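Local coordinates for protein monothiol glutaredoxin-S14, chloroplastic (Arabidopsis thaliana, PDB 3IPZ) that binds a [2Fe-2S] cluster that bridges its homodimer, forms a labile Fe-S cluster with BOLA1, and may donate clusters to proteins that need them, at residues A[18-28]-A[48-56]; A[76-84]-A[98-106]. All coordinates share one frame; numbering follows the deposited sequence.

Interaction 1. Residues A[18-28]-A[48-56]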
loop_
_atom_site.group_PDB
_atom_site.type_symbol
_atom_site.label_atom_id
_atom_site.label_comp_id
_atom_site.label_asym_id
_atom_site.label_seq_id
_atom_site.Cartn_x
_atom_site.Cartn_y
_atom_site.Cartn_z
ATOM N N GLU A 18 4.194 -6.003 -7.985
ATOM C CA GLU A 18 4.710 -6.843 -6.915
ATOM C C GLU A 18 3.506 -7.386 -6.150
ATOM O O GLU A 18 2.399 -6.844 -6.263
ATOM C CB GLU A 18 5.609 -6.047 -5.967
ATOM C CG GLU A 18 6.863 -5.452 -6.603
ATOM C CD GLU A 18 7.756 -6.484 -7.278
ATOM O OE1 GLU A 18 7.771 -7.660 -6.844
ATOM O OE2 GLU A 18 8.460 -6.110 -8.241
ATOM N N LYS A 19 3.724 -8.461 -5.389
ATOM C CA LYS A 19 2.666 -9.087 -4.604
ATOM C C LYS A 19 2.145 -8.125 -3.551
ATOM O O LYS A 19 0.937 -8.040 -3.325
ATOM C CB LYS A 19 3.177 -10.354 -3.909
ATOM C CG LYS A 19 3.636 -11.463 -4.843
ATOM C CD LYS A 19 2.488 -12.021 -5.650
ATOM C CE LYS A 19 2.960 -13.131 -6.567
ATOM N NZ LYS A 19 1.804 -13.734 -7.274
ATOM N N VAL A 20 3.062 -7.411 -2.904
ATOM C CA VAL A 20 2.705 -6.455 -1.864
ATOM C C VAL A 20 3.358 -5.098 -2.143
ATOM O O VAL A 20 4.582 -4.984 -2.176
ATOM C CB VAL A 20 3.154 -6.955 -0.472
ATOM C CG1 VAL A 20 2.707 -5.964 0.614
ATOM C CG2 VAL A 20 2.570 -8.349 -0.202
ATOM N N VAL A 21 2.527 -4.077 -2.341
ATOM C CA VAL A 21 2.997 -2.719 -2.622
ATOM C C VAL A 21 2.434 -1.739 -1.588
ATOM O O VAL A 21 1.219 -1.631 -1.398
ATOM C CB VAL A 21 2.557 -2.266 -4.040
ATOM C CG1 VAL A 21 2.943 -0.811 -4.282
ATOM C CG2 VAL A 21 3.189 -3.167 -5.089
ATOM N N LEU A 22 3.329 -1.017 -0.927
ATOM C CA LEU A 22 2.941 -0.057 0.095
ATOM C C LEU A 22 3.177 1.388 -0.335
ATOM O O LEU A 22 4.291 1.765 -0.667
ATOM C CB LEU A 22 3.756 -0.319 1.353
ATOM C CG LEU A 22 3.321 0.150 2.731
ATOM C CD1 LEU A 22 4.546 0.711 3.417
ATOM C CD2 LEU A 22 2.207 1.159 2.656
ATOM N N PHE A 23 2.131 2.201 -0.328
ATOM C CA PHE A 23 2.296 3.611 -0.661
ATOM C C PHE A 23 2.370 4.318 0.684
ATOM O O PHE A 23 1.423 4.297 1.445
ATOM C CB PHE A 23 1.122 4.096 -1.506
ATOM C CG PHE A 23 1.093 3.482 -2.871
ATOM C CD1 PHE A 23 0.206 2.447 -3.170
ATOM C CD2 PHE A 23 1.998 3.899 -3.847
ATOM C CE1 PHE A 23 0.219 1.832 -4.417
ATOM C CE2 PHE A 23 2.023 3.292 -5.107
ATOM C CZ PHE A 23 1.131 2.254 -5.393
ATOM N N MET A 24 3.515 4.929 0.970
ATOM C CA MET A 24 3.734 5.574 2.257
ATOM C C MET A 24 4.331 6.972 2.205
ATOM O O MET A 24 4.642 7.509 1.139
ATOM C CB MET A 24 4.672 4.701 3.092
ATOM C CG MET A 24 6.044 4.545 2.462
ATOM S SD MET A 24 7.150 3.387 3.318
ATOM C CE MET A 24 7.351 4.237 4.909
ATOM N N LYS A 25 4.475 7.557 3.389
ATOM C CA LYS A 25 5.078 8.869 3.536
ATOM C C LYS A 25 6.501 8.542 3.960
ATOM O O LYS A 25 6.748 8.105 5.091
ATOM C CB LYS A 25 4.347 9.672 4.612
ATOM C CG LYS A 25 2.936 10.046 4.188
ATOM C CD LYS A 25 2.257 10.943 5.184
ATOM C CE LYS A 25 0.906 11.380 4.656
ATOM N NZ LYS A 25 0.169 12.212 5.656
ATOM N N GLY A 26 7.433 8.709 3.028
ATOM C CA GLY A 26 8.811 8.397 3.332
ATOM C C GLY A 26 9.228 7.087 2.702
ATOM O O GLY A 26 8.652 6.649 1.704
ATOM N N THR A 27 10.221 6.451 3.312
ATOM C CA THR A 27 10.769 5.200 2.820
ATOM C C THR A 27 10.759 4.195 3.964
ATOM O O THR A 27 10.619 4.577 5.127
ATOM C CB THR A 27 12.224 5.423 2.325
ATOM O OG1 THR A 27 12.652 4.292 1.562
ATOM C CG2 THR A 27 13.161 5.589 3.506
ATOM N N ARG A 28 10.925 2.915 3.649
ATOM C CA ARG A 28 10.893 1.893 4.689
ATOM C C ARG A 28 11.937 2.091 5.768
ATOM O O ARG A 28 11.703 1.769 6.930
ATOM C CB ARG A 28 11.042 0.492 4.089
ATOM C CG ARG A 28 12.436 -0.102 4.180
ATOM C CD ARG A 28 12.419 -1.522 3.661
ATOM N NE ARG A 28 11.783 -1.575 2.350
ATOM C CZ ARG A 28 11.269 -2.678 1.817
ATOM N NH1 ARG A 28 11.316 -3.830 2.486
ATOM N NH2 ARG A 28 10.693 -2.626 0.620
ATOM N N VAL A 48 7.254 -10.568 5.146
ATOM C CA VAL A 48 6.687 -10.573 3.807
ATOM C C VAL A 48 7.468 -9.551 2.986
ATOM O O VAL A 48 7.723 -8.437 3.446
ATOM C CB VAL A 48 5.156 -10.208 3.824
ATOM C CG1 VAL A 48 4.712 -9.844 5.228
ATOM C CG2 VAL A 48 4.861 -9.057 2.882
ATOM N N PRO A 49 7.897 -9.934 1.776
ATOM C CA PRO A 49 8.646 -8.999 0.931
ATOM C C PRO A 49 7.659 -8.008 0.320
ATOM O O PRO A 49 6.515 -8.370 0.023
ATOM C CB PRO A 49 9.277 -9.915 -0.117
ATOM C CG PRO A 49 8.241 -10.984 -0.291
ATOM C CD PRO A 49 7.781 -11.259 1.139
ATOM N N PHE A 50 8.087 -6.764 0.134
ATOM C CA PHE A 50 7.193 -5.770 -0.439
ATOM C C PHE A 50 7.914 -4.588 -1.069
ATOM O O PHE A 50 9.095 -4.352 -0.811
ATOM C CB PHE A 50 6.229 -5.253 0.633
ATOM C CG PHE A 50 6.908 -4.511 1.755
ATOM C CD1 PHE A 50 7.586 -5.202 2.757
ATOM C CD2 PHE A 50 6.889 -3.114 1.792
ATOM C CE1 PHE A 50 8.239 -4.517 3.780
ATOM C CE2 PHE A 50 7.540 -2.414 2.810
ATOM C CZ PHE A 50 8.217 -3.120 3.806
ATOM N N GLU A 51 7.190 -3.851 -1.906
ATOM C CA GLU A 51 7.729 -2.668 -2.547
ATOM C C GLU A 51 7.165 -1.431 -1.842
ATOM O O GLU A 51 5.954 -1.311 -1.664
ATOM C CB GLU A 51 7.333 -2.627 -4.019
ATOM C CG GLU A 51 7.863 -1.397 -4.750
ATOM C CD GLU A 51 9.372 -1.440 -4.954
ATOM O OE1 GLU A 51 9.977 -0.367 -5.188
ATOM O OE2 GLU A 51 9.946 -2.551 -4.895
ATOM N N ASP A 52 8.041 -0.526 -1.419
ATOM C CA ASP A 52 7.591 0.696 -0.762
ATOM C C ASP A 52 7.772 1.883 -1.701
ATOM O O ASP A 52 8.835 2.080 -2.290
ATOM C CB ASP A 52 8.339 0.928 0.566
ATOM C CG ASP A 52 9.841 1.111 0.387
ATOM O OD1 ASP A 52 10.481 0.253 -0.256
ATOM O OD2 ASP A 52 10.387 2.110 0.910
ATOM N N VAL A 53 6.710 2.660 -1.853
ATOM C CA VAL A 53 6.723 3.823 -2.724
ATOM C C VAL A 53 6.433 5.097 -1.930
ATOM O O VAL A 53 5.397 5.212 -1.273
ATOM C CB VAL A 53 5.673 3.665 -3.833
ATOM C CG1 VAL A 53 5.569 4.929 -4.662
ATOM C CG2 VAL A 53 6.048 2.491 -4.700
ATOM N N ASN A 54 7.355 6.049 -1.994
ATOM C CA ASN A 54 7.198 7.316 -1.297
ATOM C C ASN A 54 6.287 8.278 -2.092
ATOM O O ASN A 54 6.652 8.732 -3.174
ATOM C CB ASN A 54 8.576 7.949 -1.102
ATOM C CG ASN A 54 8.558 9.118 -0.134
ATOM O OD1 ASN A 54 7.516 9.740 0.101
ATOM N ND2 ASN A 54 9.727 9.439 0.418
ATOM N N ILE A 55 5.102 8.584 -1.566
ATOM C CA ILE A 55 4.203 9.509 -2.257
ATOM C C ILE A 55 4.417 10.973 -1.835
ATOM O O ILE A 55 3.673 11.860 -2.248
ATOM C CB ILE A 55 2.703 9.119 -2.067
ATOM C CG1 ILE A 55 2.416 8.694 -0.617
ATOM C CG2 ILE A 55 2.343 8.009 -3.031
ATOM C CD1 ILE A 55 2.431 9.833 0.395
ATOM N N LEU A 56 5.443 11.224 -1.021
ATOM C CA LEU A 56 5.749 12.588 -0.570
ATOM C C LEU A 56 6.526 13.375 -1.625
ATOM O O LEU A 56 6.765 14.575 -1.470
ATOM C CB LEU A 56 6.565 12.563 0.726
ATOM C CG LEU A 56 5.776 12.211 1.983
ATOM C CD1 LEU A 56 6.685 12.308 3.180
ATOM C CD2 LEU A 56 4.592 13.155 2.138
HETATM O O HOH W 1 5.681 -8.304 -2.698
HETATM O O HOH W 2 10.862 -6.449 1.163
#
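Arg28 lays its guanidinium flat over Phe50 while gripping Asp52, and these three residues bury the most surface where two parallel strands of the thioredoxin fold pair. The strands, 20-24 and 51-54, belong to one beta-alpha-beta unit whose crossover is helix 34-45; their axes come within 4.7 Å. Five backbone bonds make the ladder, from Glu51 N to Val20 O (2.9 Å) through to Ile55 N to Met24 O.

Arg28 lies beyond its strand and reaches back over the face that carries Leu22 and Asp52. Planes 15° apart and CZ 4.0 Å from the centroid of the Phe50 ring define a stacked cation-pi contact. In its own plane NH2 has two acceptors, Phe50 O at 2.8 Å and Asp52 OD1 at 3.0 Å, the latter a salt bridge; together they limit rotation of the group. Asp52 turns its carboxylate between its own N and C (chi1 62°), from where OD2 also accepts from Arg28 N at 2.9 Å.

On the other face Phe23 lies beside Val53, under cover of Leu14 and Leu65. Lys25, a glutathione-binding position by similarity, packs its CB and CG on Ile55 and Leu56. Beside it Asn54 OD1 accepts from Leu56 N at 2.8 Å, an Asx turn, and across the strands from Gly26 N at 3.1 Å, which arrives from the opposite face of the amide.

Interaction 2. Residues A[76-84]-A[98-106]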
loop_
_atom_site.group_PDB
_atom_site.type_symbol
_atom_site.label_atom_id
_atom_site.label_comp_id
_atom_site.label_asym_id
_atom_site.label_seq_id
_atom_site.Cartn_x
_atom_site.Cartn_y
_atom_site.Cartn_z
ATOM N N GLN A 76 -1.306 3.326 2.287
ATOM C CA GLN A 76 -2.280 2.608 1.493
ATOM C C GLN A 76 -1.556 1.314 1.118
ATOM O O GLN A 76 -0.500 1.351 0.496
ATOM C CB GLN A 76 -2.653 3.402 0.234
ATOM C CG GLN A 76 -3.766 4.407 0.450
ATOM C CD GLN A 76 -4.167 5.143 -0.818
ATOM O OE1 GLN A 76 -4.052 4.615 -1.923
ATOM N NE2 GLN A 76 -4.659 6.363 -0.655
ATOM N N LEU A 77 -2.127 0.178 1.501
ATOM C CA LEU A 77 -1.518 -1.114 1.225
ATOM C C LEU A 77 -2.239 -1.897 0.150
ATOM O O LEU A 77 -3.459 -2.037 0.175
ATOM C CB LEU A 77 -1.470 -1.958 2.504
ATOM C CG LEU A 77 -0.840 -3.360 2.451
ATOM C CD1 LEU A 77 0.651 -3.260 2.117
ATOM C CD2 LEU A 77 -1.028 -4.047 3.804
ATOM N N TYR A 78 -1.474 -2.398 -0.809
ATOM C CA TYR A 78 -2.026 -3.214 -1.880
ATOM C C TYR A 78 -1.442 -4.631 -1.780
ATOM O O TYR A 78 -0.249 -4.812 -1.484
ATOM C CB TYR A 78 -1.694 -2.610 -3.252
ATOM C CG TYR A 78 -2.656 -1.527 -3.695
ATOM C CD1 TYR A 78 -2.550 -0.216 -3.209
ATOM C CD2 TYR A 78 -3.689 -1.822 -4.594
ATOM C CE1 TYR A 78 -3.460 0.782 -3.616
ATOM C CE2 TYR A 78 -4.593 -0.849 -5.001
ATOM C CZ TYR A 78 -4.477 0.450 -4.510
ATOM O OH TYR A 78 -5.404 1.391 -4.906
ATOM N N ILE A 79 -2.289 -5.630 -2.016
ATOM C CA ILE A 79 -1.870 -7.025 -1.970
ATOM C C ILE A 79 -2.546 -7.735 -3.126
ATOM O O ILE A 79 -3.771 -7.664 -3.262
ATOM C CB ILE A 79 -2.294 -7.711 -0.652
ATOM C CG1 ILE A 79 -1.677 -6.988 0.539
ATOM C CG2 ILE A 79 -1.838 -9.157 -0.645
ATOM C CD1 ILE A 79 -2.321 -7.303 1.890
ATOM N N GLY A 80 -1.748 -8.412 -3.955
ATOM C CA GLY A 80 -2.300 -9.115 -5.100
ATOM C C GLY A 80 -2.930 -8.148 -6.089
ATOM O O GLY A 80 -3.811 -8.525 -6.865
ATOM N N GLY A 81 -2.485 -6.894 -6.056
ATOM C CA GLY A 81 -3.010 -5.897 -6.973
ATOM C C GLY A 81 -4.357 -5.312 -6.589
ATOM O O GLY A 81 -4.964 -4.589 -7.384
ATOM N N GLU A 82 -4.835 -5.626 -5.387
ATOM C CA GLU A 82 -6.115 -5.100 -4.910
ATOM C C GLU A 82 -5.856 -4.258 -3.679
ATOM O O GLU A 82 -5.037 -4.628 -2.841
ATOM C CB GLU A 82 -7.081 -6.234 -4.550
ATOM C CG GLU A 82 -7.431 -7.147 -5.724
ATOM C CD GLU A 82 -8.241 -6.437 -6.805
ATOM O OE1 GLU A 82 -8.348 -6.983 -7.930
ATOM O OE2 GLU A 82 -8.776 -5.338 -6.531
ATOM N N PHE A 83 -6.538 -3.120 -3.576
ATOM C CA PHE A 83 -6.364 -2.243 -2.428
ATOM C C PHE A 83 -6.849 -2.966 -1.162
ATOM O O PHE A 83 -8.004 -3.379 -1.072
ATOM C CB PHE A 83 -7.147 -0.946 -2.641
ATOM C CG PHE A 83 -7.174 -0.051 -1.442
ATOM C CD1 PHE A 83 -5.992 0.435 -0.893
ATOM C CD2 PHE A 83 -8.385 0.288 -0.840
ATOM C CE1 PHE A 83 -6.012 1.252 0.257
ATOM C CE2 PHE A 83 -8.415 1.098 0.302
ATOM C CZ PHE A 83 -7.220 1.580 0.850
ATOM N N PHE A 84 -5.958 -3.121 -0.189
ATOM C CA PHE A 84 -6.321 -3.797 1.047
ATOM C C PHE A 84 -6.866 -2.825 2.086
ATOM O O PHE A 84 -7.884 -3.096 2.705
ATOM C CB PHE A 84 -5.123 -4.544 1.629
ATOM C CG PHE A 84 -5.477 -5.417 2.786
ATOM C CD1 PHE A 84 -6.135 -6.633 2.577
ATOM C CD2 PHE A 84 -5.204 -5.008 4.089
ATOM C CE1 PHE A 84 -6.520 -7.424 3.643
ATOM C CE2 PHE A 84 -5.587 -5.796 5.171
ATOM C CZ PHE A 84 -6.247 -7.005 4.951
ATOM N N GLU A 98 -6.174 -11.867 9.495
ATOM C CA GLU A 98 -6.685 -11.702 8.126
ATOM C C GLU A 98 -5.605 -11.140 7.173
ATOM O O GLU A 98 -5.570 -11.461 5.986
ATOM C CB GLU A 98 -7.897 -10.771 8.141
ATOM C CG GLU A 98 -8.517 -10.496 6.775
ATOM C CD GLU A 98 -9.640 -9.460 6.838
ATOM O OE1 GLU A 98 -10.506 -9.578 7.733
ATOM O OE2 GLU A 98 -9.664 -8.538 5.992
ATOM N N LEU A 99 -4.732 -10.297 7.707
ATOM C CA LEU A 99 -3.652 -9.715 6.925
ATOM C C LEU A 99 -2.759 -10.855 6.411
ATOM O O LEU A 99 -2.425 -10.917 5.233
ATOM C CB LEU A 99 -2.820 -8.777 7.810
ATOM C CG LEU A 99 -2.068 -7.613 7.154
ATOM C CD1 LEU A 99 -0.861 -7.309 7.994
ATOM C CD2 LEU A 99 -1.649 -7.934 5.740
ATOM N N GLN A 100 -2.380 -11.756 7.309
ATOM C CA GLN A 100 -1.530 -12.884 6.949
ATOM C C GLN A 100 -2.205 -13.787 5.926
ATOM O O GLN A 100 -1.580 -14.214 4.950
ATOM C CB GLN A 100 -1.150 -13.678 8.197
ATOM C CG GLN A 100 -0.347 -12.864 9.200
ATOM C CD GLN A 100 -1.203 -12.024 10.158
ATOM O OE1 GLN A 100 -2.253 -11.483 9.792
ATOM N NE2 GLN A 100 -0.732 -11.900 11.393
ATOM N N GLU A 101 -3.485 -14.069 6.139
ATOM C CA GLU A 101 -4.214 -14.901 5.199
ATOM C C GLU A 101 -4.119 -14.309 3.802
ATOM O O GLU A 101 -3.822 -15.024 2.835
ATOM C CB GLU A 101 -5.681 -15.000 5.596
ATOM C CG GLU A 101 -5.977 -16.048 6.653
ATOM C CD GLU A 101 -7.446 -16.069 7.023
ATOM O OE1 GLU A 101 -8.288 -16.094 6.098
ATOM O OE2 GLU A 101 -7.753 -16.060 8.235
ATOM N N GLU A 102 -4.373 -13.000 3.706
ATOM C CA GLU A 102 -4.336 -12.288 2.435
ATOM C C GLU A 102 -2.988 -12.338 1.742
ATOM O O GLU A 102 -2.916 -12.545 0.527
ATOM C CB GLU A 102 -4.736 -10.826 2.623
ATOM C CG GLU A 102 -6.185 -10.557 2.307
ATOM C CD GLU A 102 -6.546 -10.970 0.898
ATOM O OE1 GLU A 102 -6.016 -10.367 -0.065
ATOM O OE2 GLU A 102 -7.359 -11.906 0.759
ATOM N N VAL A 103 -1.927 -12.128 2.512
ATOM C CA VAL A 103 -0.583 -12.147 1.961
ATOM C C VAL A 103 -0.241 -13.539 1.428
ATOM O O VAL A 103 0.258 -13.668 0.315
ATOM C CB VAL A 103 0.451 -11.739 3.019
ATOM C CG1 VAL A 103 1.853 -11.917 2.463
ATOM C CG2 VAL A 103 0.222 -10.279 3.448
ATOM N N GLU A 104 -0.519 -14.568 2.225
ATOM C CA GLU A 104 -0.255 -15.952 1.836
ATOM C C GLU A 104 -0.969 -16.258 0.537
ATOM O O GLU A 104 -0.366 -16.762 -0.413
ATOM C CB GLU A 104 -0.728 -16.913 2.928
ATOM C CG GLU A 104 0.195 -16.982 4.141
ATOM C CD GLU A 104 -0.385 -17.817 5.278
ATOM O OE1 GLU A 104 -1.213 -18.717 5.006
ATOM O OE2 GLU A 104 0.000 -17.577 6.443
ATOM N N LYS A 105 -2.259 -15.946 0.494
ATOM C CA LYS A 105 -3.057 -16.157 -0.708
ATOM C C LYS A 105 -2.357 -15.507 -1.907
ATOM O O LYS A 105 -2.249 -16.104 -2.972
ATOM C CB LYS A 105 -4.446 -15.546 -0.506
ATOM C CG LYS A 105 -5.299 -15.428 -1.765
ATOM C CD LYS A 105 -6.630 -14.752 -1.443
ATOM C CE LYS A 105 -7.415 -14.397 -2.700
ATOM N NZ LYS A 105 -8.673 -13.659 -2.373
ATOM N N ALA A 106 -1.866 -14.286 -1.710
ATOM C CA ALA A 106 -1.180 -13.541 -2.757
ATOM C C ALA A 106 0.133 -14.202 -3.176
ATOM O O ALA A 106 0.392 -14.391 -4.362
ATOM C CB ALA A 106 -0.913 -12.109 -2.286
#
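This is mainly apolar packing of the C-terminal helix, 98-108, against the beta hairpin 76-84 of the thioredoxin fold, with no hydrogen bond or salt bridge across it. The hairpin reverses through a type I' turn from Ile79 to Glu82, with Gly80 and Gly81 both at positive phi, and its second strand, 82-85, borders the sheet. The axes of strand 76-79 and the helical segment approach to 9.6 Å at 44°, a separation spanned by side chains.

Ile79 and Phe84 have the most surface buried here. The two branches of Ile79 divide the helix between them. With CG2 anti to the backbone N and CG1 anti to the carbonyl carbon (chi1 -59°), CG2 meets Ala106 CB at 3.5 Å and lies 3.7 Å from Glu102 O, whereas CD1 points toward the N-terminal part of the helix, at Leu99 CD2 (4.0 Å) and Val103 CG2 (4.2 Å). The Ile79 and Leu99 side chains cross at about a right angle. Further in, Leu77 CD2 reaches the same methyl of Leu99 more loosely, while Leu43 of helix 34-45 also packs on Leu77 and Ile42 on Leu99, so this side of the contact continues into the fold.

Phe84 closes the more exposed side. Its ring leans on the aliphatic part of Glu102, whose chain folds at chi2, and helix 87-96 adds Ala93 beside the ring. The carboxylate of Glu102 lies nearly parallel to the ring, 13° between planes, and that of Glu98 stands steeply to it, with OE2 3.9 Å from Phe84 CZ. The tightest touch on the ring is CE1 against Glu102 CG, at 3.4 Å.

Overall arrangement
Both interactions meet in one mixed sheet, where strand 20-24 of interaction 1 runs antiparallel to strand 76-79 of interaction 2; Lys19 O to Gly80 N (2.8 Å) and Val21 O to Tyr78 N (2.9 Å) are probable hydrogen bonds between segments 18-28 and 76-84. Interaction 1 is centred about 6 Å from the chain's centre, interaction 2 about 9 Å; both run from buried residues to an exposed rim. Interaction 1 joins neighbouring strands through backbone bonds, with a charged cluster along border strand 51-54, and buries 942 Å². Interaction 2 puts a helix on the hairpin holding the opposite border strand, burying 338 Å² mostly through aliphatic and aromatic groups, with no hydrogen bond across it. Lys19 NZ, weakly bonded to Ala106 O, also ties the two.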